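Local coordinates for xylose isomerase domain protein TIM barrel (PDB 3TVA) that binds a magnesium ion and probably acts as an isomerase of the xylose isomerase-like TIM barrel family, at residues Q142-H147 with Q153-E158; H166-I171 with A204-S209; T68-G73 with K105-F110; T146-H151 with R176-I181; G90-E95 with S135-V140. One frame throughout, in Å; residues are numbered along the deposited sequence.

Contact 1: Q142-H147 with Q153-E158; sequences QDLLTH and QAVHLE. With MG (magnesium ion), chain C.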
# COMPACT_ATOMS: atom_id res chain seq x y z
N GLN A 142 4.92 -0.63 17.72
CA GLN A 142 6.29 -0.35 18.17
C GLN A 142 7.16 -1.60 18.12
O GLN A 142 8.32 -1.57 17.69
CB GLN A 142 6.27 0.28 19.58
CG GLN A 142 5.68 1.69 19.56
CD GLN A 142 5.50 2.30 20.94
OE1 GLN A 142 5.21 1.61 21.91
NE2 GLN A 142 5.64 3.63 21.02
N ASP A 143 6.58 -2.71 18.56
CA ASP A 143 7.27 -3.99 18.55
C ASP A 143 7.65 -4.41 17.12
O ASP A 143 8.77 -4.85 16.87
CB ASP A 143 6.38 -5.04 19.21
CG ASP A 143 7.01 -6.40 19.26
OD1 ASP A 143 8.20 -6.51 19.65
OD2 ASP A 143 6.32 -7.39 18.91
N LEU A 144 6.71 -4.30 16.19
CA LEU A 144 7.01 -4.59 14.79
C LEU A 144 8.06 -3.63 14.23
O LEU A 144 8.94 -4.03 13.45
CB LEU A 144 5.73 -4.53 13.95
CG LEU A 144 5.86 -4.70 12.44
CD1 LEU A 144 6.52 -6.05 12.05
CD2 LEU A 144 4.48 -4.56 11.79
N LEU A 145 7.99 -2.36 14.62
CA LEU A 145 8.94 -1.35 14.15
C LEU A 145 10.37 -1.64 14.61
O LEU A 145 11.33 -1.42 13.88
CB LEU A 145 8.51 0.05 14.57
CG LEU A 145 7.35 0.52 13.68
CD1 LEU A 145 6.54 1.56 14.41
CD2 LEU A 145 7.88 1.06 12.35
N THR A 146 10.50 -2.17 15.82
CA THR A 146 11.82 -2.55 16.34
C THR A 146 12.40 -3.69 15.50
O THR A 146 13.58 -3.69 15.15
CB THR A 146 11.72 -2.99 17.82
OG1 THR A 146 11.34 -1.86 18.60
CG2 THR A 146 13.06 -3.60 18.36
N HIS A 147 11.55 -4.66 15.17
CA HIS A 147 11.98 -5.82 14.41
C HIS A 147 12.45 -5.36 13.03
O HIS A 147 13.51 -5.77 12.54
CB HIS A 147 10.83 -6.82 14.27
CG HIS A 147 11.23 -8.11 13.61
ND1 HIS A 147 11.63 -9.22 14.32
CD2 HIS A 147 11.31 -8.45 12.30
CE1 HIS A 147 11.92 -10.19 13.48
NE2 HIS A 147 11.74 -9.76 12.25
N GLN A 153 14.88 -1.56 8.05
CA GLN A 153 13.67 -1.39 7.25
C GLN A 153 12.71 -0.38 7.84
O GLN A 153 12.72 -0.12 9.04
CB GLN A 153 12.88 -2.71 7.14
CG GLN A 153 13.52 -3.78 6.36
CD GLN A 153 12.81 -5.13 6.55
OE1 GLN A 153 11.81 -5.23 7.27
NE2 GLN A 153 13.34 -6.16 5.92
N ALA A 154 11.85 0.14 6.97
CA ALA A 154 10.75 1.01 7.36
C ALA A 154 9.43 0.25 7.19
O ALA A 154 9.32 -0.67 6.37
CB ALA A 154 10.74 2.28 6.47
N VAL A 155 8.43 0.61 8.01
CA VAL A 155 7.06 0.12 7.84
C VAL A 155 6.18 1.25 7.29
O VAL A 155 6.14 2.35 7.85
CB VAL A 155 6.48 -0.36 9.17
CG1 VAL A 155 5.04 -0.82 8.99
CG2 VAL A 155 7.34 -1.49 9.75
N HIS A 156 5.49 0.97 6.18
CA HIS A 156 4.61 1.96 5.54
C HIS A 156 3.15 1.57 5.77
O HIS A 156 2.68 0.53 5.27
CB HIS A 156 4.88 2.00 4.03
CG HIS A 156 6.28 2.41 3.65
ND1 HIS A 156 6.68 2.54 2.34
CD2 HIS A 156 7.36 2.71 4.41
CE1 HIS A 156 7.96 2.89 2.30
NE2 HIS A 156 8.39 3.01 3.55
N LEU A 157 2.42 2.40 6.51
CA LEU A 157 1.00 2.15 6.74
C LEU A 157 0.21 2.49 5.50
O LEU A 157 0.31 3.59 4.96
CB LEU A 157 0.46 2.99 7.91
CG LEU A 157 1.15 2.72 9.25
CD1 LEU A 157 0.66 3.68 10.35
CD2 LEU A 157 0.94 1.26 9.65
N GLU A 158 -0.57 1.53 5.03
CA GLU A 158 -1.45 1.76 3.90
C GLU A 158 -2.63 2.64 4.33
O GLU A 158 -3.16 2.47 5.43
CB GLU A 158 -1.93 0.41 3.40
CG GLU A 158 -3.05 0.49 2.43
CD GLU A 158 -2.60 0.94 1.06
OE1 GLU A 158 -1.40 1.17 0.80
OE2 GLU A 158 -3.50 1.06 0.23
MG MG C . -3.28 0.50 -2.13
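On the strand whose V155 packs against L144 and L145, E158 turns its carboxylate to the magnesium ion, which OE2 binds at 2.4 Å; D184, H211 and E259 supply the other protein ligands, and E158 OE1 is hydrogen-bonded to N182 ND2, so both oxygens are held and the group's rotation is restrained. Its CG lies anti to the backbone N (chi1 168°) and the chain bends at chi2, which carries the carboxylate toward the metal. Three residues back, V155 aims its CB at helix 132-149. L145 CD2 comes in at a slant to V155, 3.7 Å from its CG2 and 3.8 Å from its CB, while L144 adds a looser touch, CG to V155 CG2 at 4.4 Å. These leucines seal the helix onto the second strand of a beta-alpha-beta unit, strand 118-121, helix 132-149 and strand 154-158, within the TIM barrel. L144 also leans on M104 of helix 97-114, and L145 on L179 of the next strand. Farther out on the helix D143 OD2 forms a salt bridge with K105 NZ, and just before the strand Q153 OE1 is hydrogen-bonded to S108 OG.

Contact 2: H166-I171 with A204-S209; sequences HLLEFI and ARYVRS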
# COMPACT_ATOMS: atom_id res chain seq x y z
N HIS A 166 -6.77 11.44 12.60
CA HIS A 166 -6.68 10.26 13.46
C HIS A 166 -5.38 9.50 13.16
O HIS A 166 -4.67 9.06 14.06
CB HIS A 166 -7.90 9.35 13.22
CG HIS A 166 -8.11 8.27 14.24
ND1 HIS A 166 -7.52 8.29 15.49
CD2 HIS A 166 -8.86 7.14 14.19
CE1 HIS A 166 -7.90 7.21 16.17
NE2 HIS A 166 -8.70 6.50 15.40
N LEU A 167 -5.07 9.37 11.87
CA LEU A 167 -3.84 8.72 11.43
C LEU A 167 -2.59 9.46 11.93
O LEU A 167 -1.63 8.84 12.39
CB LEU A 167 -3.81 8.64 9.90
CG LEU A 167 -2.53 8.06 9.29
CD1 LEU A 167 -2.28 6.62 9.75
CD2 LEU A 167 -2.60 8.12 7.77
N LEU A 168 -2.60 10.78 11.83
CA LEU A 168 -1.50 11.58 12.34
C LEU A 168 -1.32 11.37 13.86
O LEU A 168 -0.20 11.25 14.37
CB LEU A 168 -1.76 13.06 12.08
CG LEU A 168 -1.51 13.62 10.68
CD1 LEU A 168 -2.12 15.02 10.55
CD2 LEU A 168 -0.01 13.66 10.38
N GLU A 169 -2.44 11.34 14.57
CA GLU A 169 -2.43 11.12 15.99
C GLU A 169 -1.78 9.75 16.32
O GLU A 169 -0.96 9.65 17.25
CB GLU A 169 -3.86 11.16 16.53
CG GLU A 169 -3.94 11.14 18.05
CD GLU A 169 -5.36 10.96 18.58
OE1 GLU A 169 -6.26 10.57 17.81
OE2 GLU A 169 -5.56 11.20 19.79
N PHE A 170 -2.12 8.73 15.55
CA PHE A 170 -1.59 7.38 15.78
C PHE A 170 -0.10 7.36 15.52
O PHE A 170 0.68 6.83 16.31
CB PHE A 170 -2.29 6.35 14.86
CG PHE A 170 -1.77 4.95 15.01
CD1 PHE A 170 -1.97 4.23 16.19
CD2 PHE A 170 -1.10 4.33 13.96
CE1 PHE A 170 -1.50 2.92 16.33
CE2 PHE A 170 -0.63 3.02 14.08
CZ PHE A 170 -0.83 2.32 15.27
N ILE A 171 0.30 7.95 14.39
CA ILE A 171 1.71 8.00 14.03
C ILE A 171 2.51 8.75 15.08
O ILE A 171 3.63 8.35 15.43
CB ILE A 171 1.89 8.65 12.64
CG1 ILE A 171 1.40 7.68 11.55
CG2 ILE A 171 3.33 9.08 12.41
CD1 ILE A 171 1.39 8.29 10.15
N ALA A 204 1.81 14.80 4.66
CA ALA A 204 2.93 14.85 3.72
C ALA A 204 4.27 14.38 4.30
O ALA A 204 5.00 13.63 3.64
CB ALA A 204 3.07 16.29 3.16
N ARG A 205 4.59 14.81 5.52
CA ARG A 205 5.92 14.53 6.08
C ARG A 205 6.15 13.04 6.36
O ARG A 205 7.30 12.61 6.54
CB ARG A 205 6.20 15.37 7.34
CG ARG A 205 5.32 15.02 8.55
CD ARG A 205 5.49 16.09 9.63
NE ARG A 205 4.62 15.90 10.80
CZ ARG A 205 3.37 16.35 10.86
NH1 ARG A 205 2.84 16.98 9.81
NH2 ARG A 205 2.64 16.16 11.96
N TYR A 206 5.07 12.26 6.43
CA TYR A 206 5.19 10.81 6.63
C TYR A 206 5.09 9.95 5.37
O TYR A 206 5.20 8.73 5.46
CB TYR A 206 4.17 10.32 7.68
CG TYR A 206 4.25 11.07 8.98
CD1 TYR A 206 5.41 11.03 9.75
CD2 TYR A 206 3.17 11.82 9.45
CE1 TYR A 206 5.51 11.71 10.96
CE2 TYR A 206 3.25 12.51 10.69
CZ TYR A 206 4.43 12.45 11.42
OH TYR A 206 4.55 13.13 12.61
N VAL A 207 4.86 10.54 4.19
CA VAL A 207 4.63 9.73 3.00
C VAL A 207 5.96 9.16 2.52
O VAL A 207 6.90 9.92 2.25
CB VAL A 207 4.03 10.59 1.86
CG1 VAL A 207 4.03 9.81 0.55
CG2 VAL A 207 2.63 11.04 2.23
N ARG A 208 6.09 7.83 2.50
CA ARG A 208 7.29 7.20 1.96
C ARG A 208 7.14 6.43 0.64
O ARG A 208 8.13 6.08 0.01
CB ARG A 208 7.88 6.24 3.01
CG ARG A 208 8.03 6.84 4.39
CD ARG A 208 9.44 7.39 4.67
NE ARG A 208 9.59 7.54 6.11
CZ ARG A 208 10.35 6.75 6.89
NH1 ARG A 208 11.10 5.78 6.36
NH2 ARG A 208 10.37 6.97 8.19
N SER A 209 5.90 6.16 0.24
CA SER A 209 5.63 5.42 -0.99
C SER A 209 4.18 5.67 -1.35
O SER A 209 3.42 6.13 -0.51
CB SER A 209 5.93 3.92 -0.88
OG SER A 209 5.13 3.30 0.11
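Helix 164-174 faces a short 3-10 turn that leads into strand 207-216, and the two backbones come nearest at I171 and Y206, whose CA atoms are 8.6 Å apart. Both residues point their CB atoms across the gap, and the Y206 ring fills it. Over one face of the ring sits the methyl I171 CG2, a CH-pi contact with CG2 3.6 Å from the Y206 ring centroid and only 9° off the normal. In I171 this methyl is anti to the backbone N, while CG1, beside the N (chi1 -73°), carries CD1 to 4.0 Å from Y206 CD2. The opposite face is covered from within its own turn by R205 CG, 3.8 Å above the Y206 ring plane. L168 comes to the ring edge, its CD2 3.5 Å from Y206 CE2 and near the ring plane, and the same methyl lies obliquely near the R205 guanidinium. The phenol oxygen Y206 OH is hydrogen-bonded to E172 OE2, one residue past the helical segment. With an alanine in place of Y206, I171 CG2 would probably lose the ring face beneath it, L168 CD2 the ring edge it abuts, and E172 its hydroxyl partner. Beyond the ring, backbone bonds from Y206 and R208 to I181 start the parallel pairing with strand 179-183. A helix of the outer layer thus packs on the residues that enter a barrel strand, as befits the eightfold beta/alpha architecture of a TIM barrel.

Contact 3: T68-G73 with K105-F110; sequences TVIFGG and KEISDF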
# COMPACT_ATOMS: atom_id res chain seq x y z
N THR A 68 10.51 -2.28 -4.30
CA THR A 68 10.46 -1.15 -3.37
C THR A 68 9.77 -1.37 -2.02
O THR A 68 10.19 -0.83 -1.01
CB THR A 68 9.94 0.11 -4.08
OG1 THR A 68 8.60 -0.12 -4.53
CG2 THR A 68 10.84 0.43 -5.30
N VAL A 69 8.69 -2.15 -2.01
CA VAL A 69 7.97 -2.44 -0.78
C VAL A 69 7.41 -3.86 -0.87
O VAL A 69 6.97 -4.30 -1.94
CB VAL A 69 6.75 -1.48 -0.54
CG1 VAL A 69 6.10 -1.77 0.81
CG2 VAL A 69 7.13 0.02 -0.62
N ILE A 70 7.43 -4.59 0.24
CA ILE A 70 6.74 -5.87 0.31
C ILE A 70 5.55 -5.78 1.27
O ILE A 70 5.71 -5.43 2.43
CB ILE A 70 7.71 -7.02 0.70
CG1 ILE A 70 8.72 -7.23 -0.44
CG2 ILE A 70 6.91 -8.29 1.00
CD1 ILE A 70 9.86 -8.17 -0.14
N PHE A 71 4.36 -6.08 0.77
CA PHE A 71 3.13 -5.85 1.53
C PHE A 71 2.65 -7.08 2.28
O PHE A 71 2.65 -8.18 1.73
CB PHE A 71 2.01 -5.34 0.59
CG PHE A 71 1.71 -3.88 0.75
CD1 PHE A 71 2.44 -2.93 0.07
CD2 PHE A 71 0.70 -3.46 1.60
CE1 PHE A 71 2.17 -1.57 0.23
CE2 PHE A 71 0.43 -2.11 1.77
CZ PHE A 71 1.17 -1.17 1.08
N GLY A 72 2.24 -6.90 3.52
CA GLY A 72 1.59 -7.98 4.25
C GLY A 72 0.14 -8.16 3.85
O GLY A 72 -0.52 -7.23 3.40
N GLY A 73 -0.35 -9.38 4.01
CA GLY A 73 -1.75 -9.71 3.85
C GLY A 73 -1.88 -11.05 4.55
O GLY A 73 -0.89 -11.79 4.65
N LYS A 105 6.43 -10.09 11.05
CA LYS A 105 7.85 -10.28 11.33
C LYS A 105 8.54 -11.26 10.37
O LYS A 105 9.67 -11.02 9.98
CB LYS A 105 8.09 -10.66 12.79
CG LYS A 105 7.72 -9.54 13.76
CD LYS A 105 7.96 -9.98 15.21
CE LYS A 105 7.38 -8.96 16.18
NZ LYS A 105 7.55 -9.41 17.57
N GLU A 106 7.86 -12.34 9.99
CA GLU A 106 8.40 -13.23 8.95
C GLU A 106 8.49 -12.52 7.61
O GLU A 106 9.40 -12.77 6.83
CB GLU A 106 7.52 -14.46 8.75
CG GLU A 106 7.45 -15.41 9.90
CD GLU A 106 6.35 -16.44 9.67
OE1 GLU A 106 5.67 -16.82 10.66
OE2 GLU A 106 6.15 -16.84 8.49
N ILE A 107 7.52 -11.66 7.32
CA ILE A 107 7.54 -10.91 6.07
C ILE A 107 8.71 -9.92 6.08
O ILE A 107 9.39 -9.74 5.07
CB ILE A 107 6.17 -10.25 5.80
CG1 ILE A 107 5.17 -11.33 5.36
CG2 ILE A 107 6.28 -9.17 4.72
CD1 ILE A 107 3.70 -10.92 5.54
N SER A 108 8.96 -9.31 7.24
CA SER A 108 10.15 -8.48 7.44
C SER A 108 11.45 -9.27 7.21
O SER A 108 12.35 -8.79 6.53
CB SER A 108 10.14 -7.85 8.84
OG SER A 108 11.34 -7.13 9.10
N ASP A 109 11.54 -10.48 7.76
CA ASP A 109 12.67 -11.37 7.49
C ASP A 109 12.83 -11.66 5.99
O ASP A 109 13.92 -11.57 5.43
CB ASP A 109 12.53 -12.71 8.26
CG ASP A 109 12.55 -12.53 9.77
OD1 ASP A 109 12.98 -11.46 10.25
OD2 ASP A 109 12.11 -13.46 10.49
N PHE A 110 11.73 -12.00 5.33
CA PHE A 110 11.74 -12.26 3.89
C PHE A 110 12.20 -11.04 3.09
O PHE A 110 13.04 -11.16 2.17
CB PHE A 110 10.34 -12.69 3.44
CG PHE A 110 10.21 -12.96 1.96
CD1 PHE A 110 9.77 -11.97 1.09
CD2 PHE A 110 10.50 -14.22 1.44
CE1 PHE A 110 9.63 -12.21 -0.27
CE2 PHE A 110 10.37 -14.47 0.07
CZ PHE A 110 9.94 -13.46 -0.78
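I70 reaches from strand 66-71 to helix 97-114, meeting I107 with one branch and F110 with the other. Its CB points at the helix and splits the chain there. The methyl CG2 meets I107 CG2 at 3.9 Å, the two isoleucines crossing at an angle. The longer branch starts from CG1, set beside the backbone N (chi1 -67°), and ends in CD1 at the edge of the F110 ring, 4.0 Å from F110 CD1 and equally close to CE1, near the plane of the ring. F110 has its own CG anti to the backbone N (chi1 179°), which sends the ring out toward the strand, about at a right angle to I70. I107 also reaches past the end of the strand: its CD1 lies 3.8 Å from G72 CA, so the helix packs directly on backbone at this point. All of these touches are apolar. The neighbouring strand residue F71 points the other way, where its ring meets H211 and its side chain touches E158, both magnesium ligands; the strand therefore separates the metal side from the helix side. A42, after strand 37-41, touches I70 and I107 alike. The helix thus lies outside parallel strands 66-71 and 118-121, in the crossover between them, with helix 132-149 alongside.

Contact 4: T146-H151 with R176-I181; sequences THAANH and RPNLGI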
# COMPACT_ATOMS: atom_id res chain seq x y z
N THR A 146 10.50 -2.17 15.82
CA THR A 146 11.82 -2.55 16.34
C THR A 146 12.40 -3.69 15.50
O THR A 146 13.58 -3.69 15.15
CB THR A 146 11.72 -2.99 17.82
OG1 THR A 146 11.34 -1.86 18.60
CG2 THR A 146 13.06 -3.60 18.36
N HIS A 147 11.55 -4.66 15.17
CA HIS A 147 11.98 -5.82 14.41
C HIS A 147 12.45 -5.36 13.03
O HIS A 147 13.51 -5.77 12.54
CB HIS A 147 10.83 -6.82 14.27
CG HIS A 147 11.23 -8.11 13.61
ND1 HIS A 147 11.63 -9.22 14.32
CD2 HIS A 147 11.31 -8.45 12.30
CE1 HIS A 147 11.92 -10.19 13.48
NE2 HIS A 147 11.74 -9.76 12.25
N ALA A 148 11.67 -4.47 12.41
CA ALA A 148 12.05 -3.92 11.12
C ALA A 148 13.33 -3.06 11.20
O ALA A 148 14.18 -3.14 10.31
CB ALA A 148 10.89 -3.10 10.53
N ALA A 149 13.45 -2.25 12.25
CA ALA A 149 14.66 -1.44 12.44
C ALA A 149 15.90 -2.33 12.50
O ALA A 149 16.95 -1.98 11.96
CB ALA A 149 14.57 -0.58 13.71
N ASN A 150 15.79 -3.47 13.17
CA ASN A 150 16.92 -4.39 13.24
C ASN A 150 17.30 -4.96 11.87
O ASN A 150 18.39 -5.50 11.68
CB ASN A 150 16.69 -5.49 14.28
CG ASN A 150 16.71 -4.94 15.70
OD1 ASN A 150 17.33 -3.90 15.96
ND2 ASN A 150 16.03 -5.60 16.61
N HIS A 151 16.39 -4.83 10.90
CA HIS A 151 16.71 -5.17 9.50
C HIS A 151 17.08 -3.95 8.64
O HIS A 151 17.28 -4.09 7.44
CB HIS A 151 15.57 -5.96 8.84
CG HIS A 151 15.48 -7.39 9.29
ND1 HIS A 151 16.57 -8.22 9.38
CD2 HIS A 151 14.41 -8.15 9.65
CE1 HIS A 151 16.19 -9.42 9.79
NE2 HIS A 151 14.88 -9.40 9.97
N ARG A 176 8.11 6.64 16.07
CA ARG A 176 9.30 5.90 15.66
C ARG A 176 9.76 6.43 14.31
O ARG A 176 8.93 6.72 13.44
CB ARG A 176 9.00 4.38 15.54
CG ARG A 176 8.69 3.66 16.88
CD ARG A 176 9.92 3.66 17.80
NE ARG A 176 9.72 2.88 19.03
CZ ARG A 176 9.86 1.56 19.12
NH1 ARG A 176 10.20 0.83 18.05
NH2 ARG A 176 9.66 0.96 20.29
N PRO A 177 11.08 6.55 14.11
CA PRO A 177 11.62 7.16 12.87
C PRO A 177 11.43 6.32 11.61
O PRO A 177 11.50 6.86 10.52
CB PRO A 177 13.12 7.32 13.17
CG PRO A 177 13.41 6.22 14.18
CD PRO A 177 12.16 6.19 15.05
N ASN A 178 11.25 5.01 11.76
CA ASN A 178 11.05 4.13 10.62
C ASN A 178 9.58 3.87 10.27
O ASN A 178 9.27 2.92 9.57
CB ASN A 178 11.88 2.84 10.71
CG ASN A 178 11.47 1.99 11.87
OD1 ASN A 178 11.09 2.50 12.92
ND2 ASN A 178 11.53 0.67 11.69
N LEU A 179 8.67 4.61 10.90
CA LEU A 179 7.26 4.50 10.54
C LEU A 179 6.82 5.57 9.54
O LEU A 179 7.05 6.75 9.75
CB LEU A 179 6.36 4.58 11.78
CG LEU A 179 4.84 4.50 11.53
CD1 LEU A 179 4.45 3.14 10.92
CD2 LEU A 179 4.07 4.73 12.85
N GLY A 180 6.10 5.14 8.50
CA GLY A 180 5.72 6.01 7.41
C GLY A 180 4.41 5.54 6.80
O GLY A 180 3.72 4.67 7.35
N ILE A 181 4.05 6.16 5.69
CA ILE A 181 2.77 5.91 5.04
C ILE A 181 2.99 5.47 3.59
O ILE A 181 3.84 6.03 2.89
CB ILE A 181 1.94 7.20 5.04
CG1 ILE A 181 1.45 7.52 6.46
CG2 ILE A 181 0.75 7.11 4.05
CD1 ILE A 181 0.82 8.90 6.57
O HOH W 1 9.77 -1.94 20.84
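This is a largely polar surface contact, in which the last part of helix 132-149 meets the type I turn R176-L179 that opens strand 179-183. Its single direct hydrogen bond runs from R176 NH1 to T146 OG1, 3.0 Å long with an N-H...O angle of 153°; the oxygen is tilted 18° from the guanidinium plane. One water closes a small ring beside it, 2.7 Å from T146 OG1 and accepting from R176 NH2 at 3.0 Å. A bend at chi2 turns the R176 head toward T146, which it meets with its edge. R176 was modelled in two conformers, however, and these bonds belong to the one described. Deeper in, the N178 amide wedges its nitrogen against the helix: ND2 lies 4.0 Å from A148 CB and 3.9 Å from A149 CB. The N178 CG stands between the backbone N and the carbonyl carbon (chi1 64°), and ND2 is hydrogen-bonded to the backbone oxygens L145 O and Q153 O, tying the helix to the start of the next strand. The small alanines let the amide approach this closely. The hold is of two kinds: the N178 amide fastens the main chain in two places, whereas the water-linked R176 and T146 pair probably tolerates movement.

Contact 5: G90-E95 with S135-V140; sequences GLVPLE and SELVRV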
# COMPACT_ATOMS: atom_id res chain seq x y z
N GLY A 90 -6.28 -6.65 9.25
CA GLY A 90 -5.15 -5.99 9.89
C GLY A 90 -4.75 -6.59 11.23
O GLY A 90 -5.10 -7.72 11.55
N LEU A 91 -4.02 -5.81 12.02
CA LEU A 91 -3.55 -6.24 13.34
C LEU A 91 -4.59 -5.95 14.40
O LEU A 91 -4.52 -6.46 15.51
CB LEU A 91 -2.25 -5.51 13.70
CG LEU A 91 -1.08 -5.68 12.73
CD1 LEU A 91 0.18 -5.05 13.31
CD2 LEU A 91 -0.85 -7.17 12.40
N VAL A 92 -5.58 -5.15 14.04
CA VAL A 92 -6.58 -4.70 15.01
C VAL A 92 -7.46 -5.82 15.62
O VAL A 92 -7.61 -5.88 16.85
CB VAL A 92 -7.41 -3.50 14.45
CG1 VAL A 92 -8.69 -3.28 15.26
CG2 VAL A 92 -6.55 -2.24 14.43
N PRO A 93 -8.04 -6.72 14.79
CA PRO A 93 -8.85 -7.80 15.38
C PRO A 93 -8.08 -8.66 16.38
O PRO A 93 -6.93 -9.04 16.14
CB PRO A 93 -9.26 -8.65 14.16
CG PRO A 93 -9.27 -7.65 13.02
CD PRO A 93 -8.08 -6.75 13.31
N LEU A 94 -8.71 -8.96 17.51
CA LEU A 94 -7.99 -9.54 18.64
C LEU A 94 -7.64 -11.01 18.44
O LEU A 94 -6.57 -11.45 18.85
CB LEU A 94 -8.79 -9.34 19.92
CG LEU A 94 -8.89 -7.87 20.34
CD1 LEU A 94 -9.85 -7.70 21.51
CD2 LEU A 94 -7.50 -7.36 20.69
N GLU A 95 -8.55 -11.77 17.84
CA GLU A 95 -8.36 -13.20 17.67
C GLU A 95 -7.09 -13.52 16.86
O GLU A 95 -6.29 -14.39 17.22
CB GLU A 95 -9.58 -13.83 16.99
CG GLU A 95 -9.44 -15.29 16.66
CD GLU A 95 -10.59 -15.82 15.80
OE1 GLU A 95 -11.38 -15.01 15.28
OE2 GLU A 95 -10.70 -17.06 15.65
N SER A 135 -4.01 1.59 23.11
CA SER A 135 -2.69 1.48 23.63
C SER A 135 -1.99 0.18 23.33
O SER A 135 -0.87 0.17 22.99
CB SER A 135 -2.67 1.90 25.09
OG SER A 135 -3.28 3.19 25.23
N GLU A 136 -2.71 -0.91 23.36
CA GLU A 136 -2.21 -2.23 23.00
C GLU A 136 -1.78 -2.26 21.51
O GLU A 136 -0.79 -2.88 21.15
CB GLU A 136 -3.29 -3.29 23.28
CG GLU A 136 -2.76 -4.70 23.47
CD GLU A 136 -2.46 -5.06 24.93
OE1 GLU A 136 -2.66 -4.22 25.83
OE2 GLU A 136 -2.00 -6.21 25.17
N LEU A 137 -2.54 -1.58 20.66
CA LEU A 137 -2.21 -1.51 19.24
C LEU A 137 -0.91 -0.70 19.01
O LEU A 137 -0.05 -1.09 18.21
CB LEU A 137 -3.36 -0.89 18.44
CG LEU A 137 -3.04 -0.73 16.94
CD1 LEU A 137 -2.87 -2.12 16.29
CD2 LEU A 137 -4.09 0.09 16.19
N VAL A 138 -0.78 0.42 19.71
CA VAL A 138 0.49 1.16 19.73
C VAL A 138 1.67 0.25 20.12
O VAL A 138 2.72 0.29 19.48
CB VAL A 138 0.42 2.42 20.66
CG1 VAL A 138 1.81 3.09 20.81
CG2 VAL A 138 -0.58 3.41 20.12
N ARG A 139 1.47 -0.58 21.13
CA ARG A 139 2.55 -1.41 21.63
C ARG A 139 3.01 -2.52 20.66
O ARG A 139 4.20 -2.81 20.58
CB ARG A 139 2.17 -1.93 23.02
CG ARG A 139 1.75 -0.76 23.94
CD ARG A 139 1.73 -1.12 25.41
NE ARG A 139 0.39 -0.99 26.00
CZ ARG A 139 -0.45 -2.00 26.11
NH1 ARG A 139 -1.65 -1.82 26.64
NH2 ARG A 139 -0.09 -3.20 25.68
N VAL A 140 2.08 -3.11 19.90
CA VAL A 140 2.45 -4.11 18.90
C VAL A 140 3.07 -3.45 17.69
O VAL A 140 3.94 -4.03 17.05
CB VAL A 140 1.30 -5.09 18.46
CG1 VAL A 140 0.87 -5.95 19.62
CG2 VAL A 140 0.13 -4.37 17.85
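L137 sets its CG anti to the backbone N (chi1 178°), and V92 has CG1 anti to its own backbone N (chi1 164°), which leaves CG2 beside that N and anti to the carbonyl carbon, where it meets the branched end of L137. V92 CG2 then lies 3.8 Å from L137 CD2 and 4.1 Å from L137 CD1. L91 approaches less closely from the same loop, its CB 4.3 Å from L137 CD1. The loop runs between helices 82-88 and 97-114, so helix 132-149 is covered on this side by part of the connection that follows strand 66-71, at the end of the barrel that carries the metal; the L91 side chain is about 11 Å from that of E158. I123 touches both L91 and L137, and F170 of helix 164-174 packs on L137 as well, making a small apolar cluster. Polar backbone atoms of the loop are met elsewhere: L91 O accepts from R97 NE, V92 O from R97 NH2 and G90 O from R100 NH1. On the helix, E136 and R139 form an internal salt bridge, although R139 was modelled in two conformers. Contact between the segments is therefore purely apolar and rests on shape, while hydrogen bonds from R97 and R100 probably hold the path of the loop.

In the fold
Contacts 1 and 3 are buried and apolar, each laying a helix on a barrel strand, and D143 with K105 joins their helices by a salt bridge. Contact 5 is also apolar and buried but lies farther from the centre of the chain, between a loop and a helix. Contact 2 is partly buried and uses an aromatic ring; contact 4, at the surface, relies on hydrogen bonds and water. Helix 132-149 serves contacts 1, 4 and 5, with T146 and H147 shared by the first two. Parallel strands 154-158, 179-183 and 207-216 connect contacts 1, 4 and 2 in turn, while F170 packing on L137 links contacts 2 and 5.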